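Local coordinates for protein CD1-2 antigen (Gallus gallus, PDB 3DBX) that probably binds lipid antigens in the groove of an MHC class I-like domain for display at the cell surface, as in other CD1 proteins, at residues 17-22 with 82-87; 86-91 with 95-100; 117-122 with 134-139; 124-129 with 146-151. All coordinates share one frame; numbering follows the deposited sequence.

Interaction 1: 17-22 with 82-87; sequences YTLLLG and RFMHEM. With PLM (palmitic acid), chain F.
Leu21 sets its CG over one face of the His85 imidazole, 3.8 Å from the ring centroid and 19° off the ring normal. This CH-pi contact is shifted toward the rim on the NE2 and CE1 side. Hydrogen bonds with residues beyond the two segments fix the ring's rotation: ND1 pairs with Tyr95 OH and NE2 with Thr27 OG1. Neither flat group that meets the lipid touches the strand. On the Phe83 ring, Met87 CG sits above one face, while palmitate C7 approaches Phe83 CG obliquely at 3.6 Å. Palmitate O1 lies over a face of the Arg82 guanidinium, 2.9 Å from NH1, a placement that would favour a negatively charged lipid head.

Aliphatic packing completes the contact. Leu21 CD2 rests 4.0 Å from Met84 CB, and Leu19 CD2 meets Met84 CG at 3.8 Å, the two side chains crossing at about a right angle. Met84 then bends at chi2 (-50°), which carries its sulfur away from the strand and toward Met148. No hydrogen bond joins the segments. The local axes of strand and helix pass 10.0 Å apart at 47°, a gap bridged by side chains, with Leu21 CD2 also reaching the helix backbone at Met84 C. A helix laid in this way over an antiparallel floor, with a fatty acid along its inner side, is the groove of the MHC class I-like fold of CD1.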
# COMPACT_ATOMS: atom_id res chain seq x y z
N TYR A 17 9.28 -3.70 -6.92
CA TYR A 17 9.38 -3.81 -8.38
C TYR A 17 8.57 -4.99 -8.88
O TYR A 17 8.63 -6.04 -8.28
CB TYR A 17 10.83 -4.03 -8.81
CG TYR A 17 11.64 -2.78 -8.90
CD1 TYR A 17 11.85 -2.15 -10.12
CD2 TYR A 17 12.17 -2.19 -7.76
CE1 TYR A 17 12.60 -0.95 -10.20
CE2 TYR A 17 12.92 -0.98 -7.84
CZ TYR A 17 13.11 -0.38 -9.05
OH TYR A 17 13.86 0.79 -9.13
N THR A 18 7.84 -4.79 -9.98
CA THR A 18 7.04 -5.83 -10.66
C THR A 18 7.49 -5.90 -12.12
O THR A 18 7.52 -4.88 -12.84
CB THR A 18 5.55 -5.52 -10.58
OG1 THR A 18 5.16 -5.44 -9.21
CG2 THR A 18 4.72 -6.59 -11.27
N LEU A 19 7.89 -7.10 -12.51
CA LEU A 19 8.36 -7.37 -13.85
C LEU A 19 7.35 -8.36 -14.43
O LEU A 19 7.35 -9.51 -14.03
CB LEU A 19 9.76 -7.98 -13.81
CG LEU A 19 10.95 -7.04 -13.59
CD1 LEU A 19 10.82 -6.29 -12.26
CD2 LEU A 19 12.26 -7.75 -13.64
N LEU A 20 6.46 -7.87 -15.29
CA LEU A 20 5.47 -8.70 -15.96
C LEU A 20 5.99 -9.04 -17.33
O LEU A 20 6.07 -8.20 -18.24
CB LEU A 20 4.11 -8.00 -16.06
CG LEU A 20 3.04 -8.63 -16.98
CD1 LEU A 20 2.85 -10.17 -16.83
CD2 LEU A 20 1.71 -7.90 -16.78
N LEU A 21 6.36 -10.31 -17.46
CA LEU A 21 6.98 -10.82 -18.64
C LEU A 21 5.89 -11.45 -19.52
O LEU A 21 5.61 -12.65 -19.42
CB LEU A 21 8.07 -11.82 -18.23
CG LEU A 21 9.49 -11.33 -17.87
CD1 LEU A 21 9.53 -10.07 -17.04
CD2 LEU A 21 10.33 -12.45 -17.24
N GLY A 22 5.29 -10.62 -20.36
CA GLY A 22 4.21 -10.99 -21.28
C GLY A 22 4.52 -12.11 -22.23
O GLY A 22 4.01 -13.21 -22.08
N ARG A 82 16.65 -8.95 -17.79
CA ARG A 82 17.29 -10.02 -18.53
C ARG A 82 17.57 -11.25 -17.66
O ARG A 82 17.43 -12.37 -18.13
CB ARG A 82 18.57 -9.53 -19.22
CG ARG A 82 19.10 -10.52 -20.26
CD ARG A 82 20.05 -9.87 -21.27
NE ARG A 82 20.91 -8.88 -20.63
CZ ARG A 82 22.04 -9.19 -19.98
NH1 ARG A 82 22.44 -10.46 -19.90
NH2 ARG A 82 22.76 -8.21 -19.42
N PHE A 83 17.94 -11.05 -16.40
CA PHE A 83 18.09 -12.17 -15.48
C PHE A 83 16.77 -12.93 -15.28
O PHE A 83 16.79 -14.16 -15.15
CB PHE A 83 18.59 -11.69 -14.12
CG PHE A 83 18.84 -12.81 -13.14
CD1 PHE A 83 19.93 -13.67 -13.31
CD2 PHE A 83 17.98 -13.01 -12.07
CE1 PHE A 83 20.16 -14.71 -12.41
CE2 PHE A 83 18.20 -14.05 -11.16
CZ PHE A 83 19.29 -14.90 -11.33
N MET A 84 15.65 -12.22 -15.25
CA MET A 84 14.34 -12.87 -15.07
C MET A 84 13.88 -13.62 -16.33
O MET A 84 13.42 -14.76 -16.23
CB MET A 84 13.28 -11.90 -14.57
CG MET A 84 13.54 -11.31 -13.16
SD MET A 84 13.94 -12.50 -11.86
CE MET A 84 14.30 -11.39 -10.50
N HIS A 85 14.04 -13.00 -17.50
CA HIS A 85 13.81 -13.70 -18.78
C HIS A 85 14.66 -14.96 -18.91
O HIS A 85 14.21 -15.96 -19.46
CB HIS A 85 14.08 -12.79 -19.99
CG HIS A 85 12.91 -11.92 -20.36
ND1 HIS A 85 11.84 -12.39 -21.09
CD2 HIS A 85 12.66 -10.62 -20.12
CE1 HIS A 85 10.98 -11.41 -21.28
NE2 HIS A 85 11.45 -10.32 -20.70
N GLU A 86 15.89 -14.91 -18.40
CA GLU A 86 16.83 -16.03 -18.47
C GLU A 86 16.46 -17.21 -17.58
O GLU A 86 16.65 -18.37 -17.96
CB GLU A 86 18.25 -15.58 -18.08
CG GLU A 86 18.80 -14.35 -18.80
CD GLU A 86 18.58 -14.37 -20.30
OE1 GLU A 86 19.27 -15.16 -21.00
OE2 GLU A 86 17.74 -13.57 -20.78
N MET A 87 15.97 -16.93 -16.38
CA MET A 87 15.61 -17.97 -15.41
C MET A 87 14.33 -18.69 -15.83
O MET A 87 14.17 -19.90 -15.60
CB MET A 87 15.47 -17.39 -14.00
CG MET A 87 16.77 -16.83 -13.39
SD MET A 87 18.09 -18.03 -13.08
CE MET A 87 19.06 -17.94 -14.59
C1 PLM F . 22.34 -11.87 -16.49
O1 PLM F . 21.65 -11.12 -17.22
O2 PLM F . 22.39 -13.10 -16.76
C2 PLM F . 23.11 -11.33 -15.30
C3 PLM F . 22.51 -10.02 -14.80
C4 PLM F . 23.15 -9.55 -13.49
C5 PLM F . 22.39 -10.06 -12.26
C6 PLM F . 21.20 -9.19 -11.86
C7 PLM F . 20.05 -10.02 -11.28
C8 PLM F . 19.96 -9.87 -9.77
C9 PLM F . 18.50 -9.87 -9.32
CA PLM F . 18.45 -9.63 -7.81
CB PLM F . 17.29 -8.75 -7.39
CC PLM F . 17.68 -7.28 -7.27
CD PLM F . 18.02 -6.90 -5.83
CE PLM F . 18.83 -5.62 -5.84
CF PLM F . 18.28 -4.60 -4.86
CG PLM F . 18.48 -3.18 -5.38

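Interaction 2: 86-91 with 95-100; sequences EMTAKA and YPRVFQ
Thr88 is the helix residue that meets the strand, offering its hydroxyl to Phe99 and its methyl to Arg97. The polar approach comes first: OG1 stands at the edge of the Phe99 ring, near the ring plane, 3.4 Å from CE2 and 3.6 Å from CZ. An oxygen so placed faces the weakly positive ring hydrogens rather than the pi cloud. With chi1 at -51°, OG1 lies beside its own backbone N and is hydrogen-bonded to Met84 O one turn earlier in the helix, which ties down the hydroxyl.

The apolar contact is made by the other branch. Thr88 CG2 packs 3.7 Å from Arg97 CG, the two side chains meeting at a slant. Beyond CG the arginine bends at chi2 (-70°), and its charged end finds partners elsewhere: NH1 forms a salt bridge with Glu121 OE2, and NE makes a weak hydrogen bond to Asp94 O.

As for the backbone, no hydrogen bond crosses between the segments. The helix ends locally: Lys90 N donates to Glu86 O at 2.7 Å, Lys90 is the first residue to leave helical angles, and Ala91 N makes a weak bond back to Thr88 O.

Chemically, then, the contact across the two segments is van der Waals in kind, and the polar groups involved are satisfied by outside partners, so a buried hydroxyl can sit against an aromatic edge while the arginine lends only its aliphatic stem.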
# COMPACT_ATOMS: atom_id res chain seq x y z
N GLU A 86 15.89 -14.91 -18.40
CA GLU A 86 16.83 -16.03 -18.47
C GLU A 86 16.46 -17.21 -17.58
O GLU A 86 16.65 -18.37 -17.96
CB GLU A 86 18.25 -15.58 -18.08
CG GLU A 86 18.80 -14.35 -18.80
CD GLU A 86 18.58 -14.37 -20.30
OE1 GLU A 86 19.27 -15.16 -21.00
OE2 GLU A 86 17.74 -13.57 -20.78
N MET A 87 15.97 -16.93 -16.38
CA MET A 87 15.61 -17.97 -15.41
C MET A 87 14.33 -18.69 -15.83
O MET A 87 14.17 -19.90 -15.60
CB MET A 87 15.47 -17.39 -14.00
CG MET A 87 16.77 -16.83 -13.39
SD MET A 87 18.09 -18.03 -13.08
CE MET A 87 19.06 -17.94 -14.59
N THR A 88 13.41 -17.94 -16.43
CA THR A 88 12.21 -18.49 -17.04
C THR A 88 12.62 -19.46 -18.13
O THR A 88 12.13 -20.58 -18.20
CB THR A 88 11.31 -17.37 -17.63
OG1 THR A 88 11.09 -16.37 -16.64
CG2 THR A 88 9.97 -17.92 -18.06
N ALA A 89 13.56 -19.03 -18.97
CA ALA A 89 14.13 -19.84 -20.04
C ALA A 89 14.88 -21.08 -19.53
O ALA A 89 14.64 -22.20 -20.02
CB ALA A 89 15.04 -18.98 -20.91
N LYS A 90 15.77 -20.89 -18.56
CA LYS A 90 16.60 -21.97 -18.03
C LYS A 90 15.84 -22.89 -17.06
O LYS A 90 16.41 -23.78 -16.43
CB LYS A 90 17.88 -21.42 -17.37
N ALA A 91 14.54 -22.66 -16.95
CA ALA A 91 13.67 -23.48 -16.12
C ALA A 91 12.60 -24.14 -16.98
O ALA A 91 11.80 -24.96 -16.49
CB ALA A 91 13.04 -22.65 -15.02
N TYR A 95 5.71 -18.16 -20.68
CA TYR A 95 5.06 -16.85 -20.48
C TYR A 95 3.51 -16.95 -20.45
O TYR A 95 2.95 -17.87 -21.04
CB TYR A 95 5.51 -15.88 -21.58
CG TYR A 95 7.02 -15.61 -21.66
CD1 TYR A 95 7.58 -14.49 -21.05
CD2 TYR A 95 7.86 -16.48 -22.33
CE1 TYR A 95 8.96 -14.24 -21.13
CE2 TYR A 95 9.24 -16.25 -22.41
CZ TYR A 95 9.78 -15.12 -21.80
OH TYR A 95 11.14 -14.90 -21.89
N PRO A 96 2.81 -16.00 -19.78
CA PRO A 96 3.33 -14.88 -18.98
C PRO A 96 3.90 -15.36 -17.66
O PRO A 96 3.50 -16.41 -17.14
CB PRO A 96 2.08 -13.99 -18.72
CG PRO A 96 0.97 -14.58 -19.62
CD PRO A 96 1.34 -16.01 -19.80
N ARG A 97 4.86 -14.61 -17.15
CA ARG A 97 5.40 -14.81 -15.83
C ARG A 97 5.40 -13.44 -15.15
O ARG A 97 5.73 -12.44 -15.78
CB ARG A 97 6.83 -15.34 -15.92
CG ARG A 97 6.93 -16.82 -16.18
CD ARG A 97 6.49 -17.64 -14.99
NE ARG A 97 6.12 -18.98 -15.42
CZ ARG A 97 5.57 -19.89 -14.64
NH1 ARG A 97 5.30 -19.63 -13.37
NH2 ARG A 97 5.24 -21.06 -15.14
N VAL A 98 5.00 -13.38 -13.89
CA VAL A 98 5.13 -12.14 -13.12
C VAL A 98 6.15 -12.32 -12.01
O VAL A 98 5.97 -13.15 -11.10
CB VAL A 98 3.81 -11.65 -12.48
CG1 VAL A 98 3.98 -10.23 -11.93
CG2 VAL A 98 2.67 -11.68 -13.46
N PHE A 99 7.21 -11.51 -12.04
CA PHE A 99 8.20 -11.50 -10.96
C PHE A 99 8.06 -10.24 -10.14
O PHE A 99 7.69 -9.21 -10.67
CB PHE A 99 9.63 -11.62 -11.51
CG PHE A 99 9.95 -12.98 -12.12
CD1 PHE A 99 10.57 -13.96 -11.35
CD2 PHE A 99 9.64 -13.25 -13.44
CE1 PHE A 99 10.86 -15.21 -11.90
CE2 PHE A 99 9.93 -14.48 -14.00
CZ PHE A 99 10.55 -15.47 -13.23
N GLN A 100 8.37 -10.32 -8.84
CA GLN A 100 8.29 -9.16 -7.93
C GLN A 100 9.50 -9.12 -7.00
O GLN A 100 10.04 -10.17 -6.62
CB GLN A 100 6.99 -9.20 -7.12
CG GLN A 100 5.71 -8.95 -7.95
CD GLN A 100 4.45 -9.43 -7.29
OE1 GLN A 100 4.09 -10.57 -7.44
NE2 GLN A 100 3.77 -8.55 -6.56

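Interaction 3: 117-122 with 134-139; sequences VNIGEG and ERWVPQ
Trp136 reaches Val117 and Ile119 with the far end of its six-membered ring, and every contact between the two segments is apolar. Val117 CG1 lies 3.7 Å from Trp136 CH2. The neighbouring ring carbon CZ3 takes Ile119, with CD1 at 3.6 Å and CG1 at 4.0 Å. Both aliphatic groups approach the indole obliquely. With its CG1 opposite the backbone N (chi1 -176°), Val117 directs that methyl at the ring, while the Ile119 side chain crosses the indole at about a right angle.

Polar links run to other parts of the chain. Trp136 N is hydrogen-bonded to Thr153 OG1 on helix 143-154. At the end of strand 113-121, Glu121 OE1 forms a salt bridge with Arg140 NH1. In the other segment, Glu134 and Arg135 both face Glu130 in a G1 beta bulge, where the chain turns into the edge strand.

Strand 124-130 lies between these two strands in the sheet, which explains a CA separation of 9.2 Å between Val117 and Trp136: the tryptophan spans the intervening strand. Its ring also meets that of Tyr129, and palmitate touches all three contact residues, as expected of the hydrophobic lining of a CD1 lipid-binding groove.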
# COMPACT_ATOMS: atom_id res chain seq x y z
N VAL A 117 16.25 -8.46 1.00
CA VAL A 117 15.86 -8.58 -0.41
C VAL A 117 15.02 -9.83 -0.60
O VAL A 117 15.50 -10.96 -0.35
CB VAL A 117 17.03 -8.66 -1.39
CG1 VAL A 117 16.47 -8.68 -2.82
CG2 VAL A 117 17.98 -7.50 -1.21
N ASN A 118 13.78 -9.64 -1.05
CA ASN A 118 12.87 -10.74 -1.34
C ASN A 118 12.41 -10.78 -2.80
O ASN A 118 11.98 -9.78 -3.33
CB ASN A 118 11.63 -10.61 -0.45
CG ASN A 118 11.94 -10.77 1.02
OD1 ASN A 118 12.91 -11.42 1.39
ND2 ASN A 118 11.14 -10.17 1.86
N ILE A 119 12.48 -11.96 -3.42
CA ILE A 119 11.95 -12.16 -4.77
C ILE A 119 10.75 -13.12 -4.75
O ILE A 119 10.81 -14.17 -4.13
CB ILE A 119 13.04 -12.69 -5.77
CG1 ILE A 119 14.27 -11.77 -5.75
CG2 ILE A 119 12.49 -12.77 -7.17
CD1 ILE A 119 15.45 -12.20 -6.64
N GLY A 120 9.67 -12.75 -5.44
CA GLY A 120 8.53 -13.63 -5.66
C GLY A 120 8.27 -13.94 -7.13
O GLY A 120 8.67 -13.18 -8.03
N GLU A 121 7.58 -15.05 -7.37
CA GLU A 121 7.08 -15.38 -8.69
C GLU A 121 5.65 -15.86 -8.54
O GLU A 121 5.32 -16.62 -7.62
CB GLU A 121 7.95 -16.45 -9.35
CG GLU A 121 7.54 -16.83 -10.78
CD GLU A 121 6.36 -17.79 -10.83
OE1 GLU A 121 6.24 -18.66 -9.94
OE2 GLU A 121 5.52 -17.67 -11.75
N GLY A 122 4.80 -15.41 -9.47
CA GLY A 122 3.37 -15.75 -9.41
C GLY A 122 2.71 -15.40 -8.09
O GLY A 122 1.76 -16.06 -7.70
N GLU A 134 25.88 -14.41 3.56
CA GLU A 134 26.37 -14.16 2.20
C GLU A 134 25.77 -15.15 1.19
O GLU A 134 26.48 -15.74 0.36
CB GLU A 134 27.92 -14.18 2.17
CG GLU A 134 28.54 -13.56 0.93
CD GLU A 134 30.04 -13.29 1.06
OE1 GLU A 134 30.82 -14.23 1.35
OE2 GLU A 134 30.43 -12.12 0.85
N ARG A 135 24.44 -15.32 1.26
CA ARG A 135 23.74 -16.42 0.58
C ARG A 135 22.31 -16.06 0.20
O ARG A 135 21.60 -15.40 0.95
CB ARG A 135 23.73 -17.65 1.49
CG ARG A 135 23.15 -18.92 0.89
CD ARG A 135 23.17 -20.08 1.89
NE ARG A 135 22.24 -19.91 3.01
CZ ARG A 135 22.46 -20.36 4.25
NH1 ARG A 135 23.59 -21.00 4.54
NH2 ARG A 135 21.56 -20.16 5.20
N TRP A 136 21.89 -16.53 -0.98
CA TRP A 136 20.48 -16.51 -1.39
C TRP A 136 19.81 -17.84 -1.04
O TRP A 136 20.35 -18.91 -1.35
CB TRP A 136 20.37 -16.27 -2.89
CG TRP A 136 20.68 -14.87 -3.29
CD1 TRP A 136 21.91 -14.32 -3.48
CD2 TRP A 136 19.73 -13.83 -3.56
NE1 TRP A 136 21.79 -13.00 -3.85
CE2 TRP A 136 20.47 -12.67 -3.91
CE3 TRP A 136 18.33 -13.76 -3.54
CZ2 TRP A 136 19.85 -11.46 -4.23
CZ3 TRP A 136 17.72 -12.55 -3.87
CH2 TRP A 136 18.48 -11.42 -4.21
N VAL A 137 18.65 -17.77 -0.39
CA VAL A 137 17.96 -18.95 0.15
C VAL A 137 16.62 -19.22 -0.56
O VAL A 137 15.80 -18.30 -0.71
CB VAL A 137 17.69 -18.82 1.68
CG1 VAL A 137 17.66 -20.19 2.34
CG2 VAL A 137 18.74 -17.95 2.36
N PRO A 138 16.39 -20.48 -0.98
CA PRO A 138 15.13 -20.87 -1.64
C PRO A 138 13.93 -20.82 -0.69
O PRO A 138 14.03 -21.25 0.46
CB PRO A 138 15.39 -22.32 -2.08
CG PRO A 138 16.85 -22.50 -2.00
CD PRO A 138 17.31 -21.63 -0.89
N GLN A 139 12.80 -20.29 -1.19
CA GLN A 139 11.57 -20.14 -0.41
C GLN A 139 10.52 -21.20 -0.75
O GLN A 139 9.62 -21.47 0.05
CB GLN A 139 10.98 -18.75 -0.60
CG GLN A 139 11.87 -17.56 -0.18
CD GLN A 139 11.80 -17.25 1.31
OE1 GLN A 139 11.98 -18.14 2.15
NE2 GLN A 139 11.56 -16.00 1.63

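Interaction 4: 124-129 with 146-151; sequences RDLVTY and KVMSNT
Val127 and Ser149 mark the nearest point of the two backbones, their CA atoms 6.2 Å apart. Strand 124-129 and helix 146-151 run almost parallel there, with 16° between their N-to-C directions and local axes 8.2 Å from each other. The strand is not regular: Leu126 and Val127 both face Ile119 of the adjoining strand, a classic beta bulge, and side chains from two consecutive residues thereby reach the same helix.

Met148 receives both. Its sulfur touches Leu126 CD2 at 3.7 Å, the side chains crossing at about a right angle, and Val127 CG2 at 3.9 Å. The methionine is extended through its first two torsions and bends only at the last, which turns CE past Leu126 toward Met84 and Met87 of helix 77-89. Here the next-to-outermost strand of the sheet floor meets the helical wall of the MHC class I-like domain, and Met148 also touches Phe83 of the helix facing it.

The second valine branch serves the next helix residue: Val127 CG1 lies 3.8 Å from Ser149 CB. Within the helix, Val147 O accepts two bonds from Thr151. The backbone N comes at 3.0 Å, and OG1 at 2.7 Å from the opposite face of the carbonyl plane, 38° out of it with a C=O...O angle of 142°.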
# COMPACT_ATOMS: atom_id res chain seq x y z
N ARG A 124 3.84 -15.54 -4.95
CA ARG A 124 4.26 -16.29 -3.78
C ARG A 124 5.77 -16.10 -3.66
O ARG A 124 6.41 -15.79 -4.66
CB ARG A 124 3.98 -17.80 -3.98
CG ARG A 124 2.51 -18.13 -4.22
CD ARG A 124 2.27 -19.63 -4.47
NE ARG A 124 2.97 -20.13 -5.66
CZ ARG A 124 3.76 -21.20 -5.68
NH1 ARG A 124 4.00 -21.90 -4.57
NH2 ARG A 124 4.33 -21.59 -6.82
N ASP A 125 6.34 -16.31 -2.48
CA ASP A 125 7.79 -16.21 -2.29
C ASP A 125 8.52 -17.17 -3.21
O ASP A 125 8.01 -18.25 -3.53
CB ASP A 125 8.20 -16.52 -0.84
CG ASP A 125 7.42 -15.71 0.18
OD1 ASP A 125 6.77 -14.71 -0.21
OD2 ASP A 125 7.45 -16.09 1.37
N LEU A 126 9.71 -16.76 -3.65
CA LEU A 126 10.54 -17.57 -4.55
C LEU A 126 11.96 -17.78 -4.02
O LEU A 126 12.38 -18.92 -3.88
CB LEU A 126 10.56 -16.99 -5.98
CG LEU A 126 11.42 -17.73 -7.03
CD1 LEU A 126 10.90 -19.12 -7.28
CD2 LEU A 126 11.51 -16.94 -8.34
N VAL A 127 12.70 -16.70 -3.76
CA VAL A 127 14.03 -16.75 -3.09
C VAL A 127 14.27 -15.54 -2.16
O VAL A 127 13.73 -14.45 -2.39
CB VAL A 127 15.24 -16.88 -4.09
CG1 VAL A 127 15.22 -18.22 -4.82
CG2 VAL A 127 15.29 -15.73 -5.09
N THR A 128 15.07 -15.72 -1.11
CA THR A 128 15.42 -14.58 -0.25
C THR A 128 16.93 -14.41 -0.07
O THR A 128 17.68 -15.38 -0.14
CB THR A 128 14.68 -14.62 1.12
OG1 THR A 128 14.84 -13.35 1.78
CG2 THR A 128 15.21 -15.72 2.01
N TYR A 129 17.38 -13.17 0.16
CA TYR A 129 18.81 -12.91 0.36
C TYR A 129 19.19 -12.76 1.83
O TYR A 129 18.73 -11.86 2.52
CB TYR A 129 19.29 -11.72 -0.48
CG TYR A 129 20.76 -11.37 -0.28
CD1 TYR A 129 21.77 -12.26 -0.67
CD2 TYR A 129 21.14 -10.17 0.32
CE1 TYR A 129 23.11 -11.95 -0.49
CE2 TYR A 129 22.50 -9.85 0.52
CZ TYR A 129 23.48 -10.75 0.11
OH TYR A 129 24.82 -10.47 0.29
N LYS A 146 15.46 -23.33 -7.18
CA LYS A 146 16.80 -23.91 -7.03
C LYS A 146 17.81 -23.24 -7.97
O LYS A 146 18.95 -22.98 -7.59
CB LYS A 146 16.75 -25.43 -7.27
CG LYS A 146 18.08 -26.16 -7.16
CD LYS A 146 17.94 -27.64 -7.54
CE LYS A 146 19.29 -28.32 -7.69
NZ LYS A 146 19.17 -29.71 -8.21
N VAL A 147 17.37 -22.96 -9.20
CA VAL A 147 18.20 -22.35 -10.24
C VAL A 147 18.54 -20.89 -9.91
O VAL A 147 19.71 -20.50 -9.94
CB VAL A 147 17.52 -22.46 -11.64
CG1 VAL A 147 18.22 -21.58 -12.66
CG2 VAL A 147 17.49 -23.92 -12.12
N MET A 148 17.52 -20.09 -9.58
CA MET A 148 17.72 -18.68 -9.26
C MET A 148 18.58 -18.47 -8.02
O MET A 148 19.43 -17.49 -8.01
CB MET A 148 16.36 -17.99 -9.07
CG MET A 148 16.49 -16.50 -8.77
SD MET A 148 14.93 -15.65 -8.98
CE MET A 148 14.70 -15.87 -10.76
N SER A 149 18.35 -19.36 -6.98
CA SER A 149 19.08 -19.27 -5.72
C SER A 149 20.56 -19.62 -5.90
O SER A 149 21.42 -19.01 -5.26
CB SER A 149 18.45 -20.19 -4.68
OG SER A 149 19.02 -20.01 -3.40
N ASN A 150 20.85 -20.59 -6.77
CA ASN A 150 22.22 -21.08 -7.00
C ASN A 150 23.07 -20.12 -7.84
O ASN A 150 24.33 -19.88 -7.51
CB ASN A 150 22.20 -22.47 -7.65
CG ASN A 150 21.91 -23.58 -6.65
OD1 ASN A 150 22.01 -23.31 -5.33
ND2 ASN A 150 21.53 -24.85 -7.26
N THR A 151 22.38 -19.61 -8.94
CA THR A 151 23.01 -18.61 -9.81
C THR A 151 23.36 -17.35 -9.04
O THR A 151 24.45 -16.79 -9.20
CB THR A 151 22.08 -18.25 -11.01
OG1 THR A 151 21.59 -19.46 -11.63
CG2 THR A 151 22.83 -17.43 -12.05

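Overall arrangement
From the N terminus, interaction 1 closes the longest loop, bringing strand 12-21 and helix 77-89 together across sixty residues. Interaction 2 starts on the same helix, sharing Glu86 and Met87, and closes a short turn into strand 97-107, the sheet neighbour of strand 12-21; Leu21 N bonds to Arg97 O between them. Interactions 3 and 4 come later and cross, their segments alternating: 117-122, 124-129, 134-139, 146-151. Val137 N to Thr128 O links them within the sheet. The two helices then meet: Met87 CG lies 3.5 Å from Met148 CE. Interactions 1, 2 and 4 tie both helices to the floor at one end of the groove; interaction 3 joins two floor strands across a third.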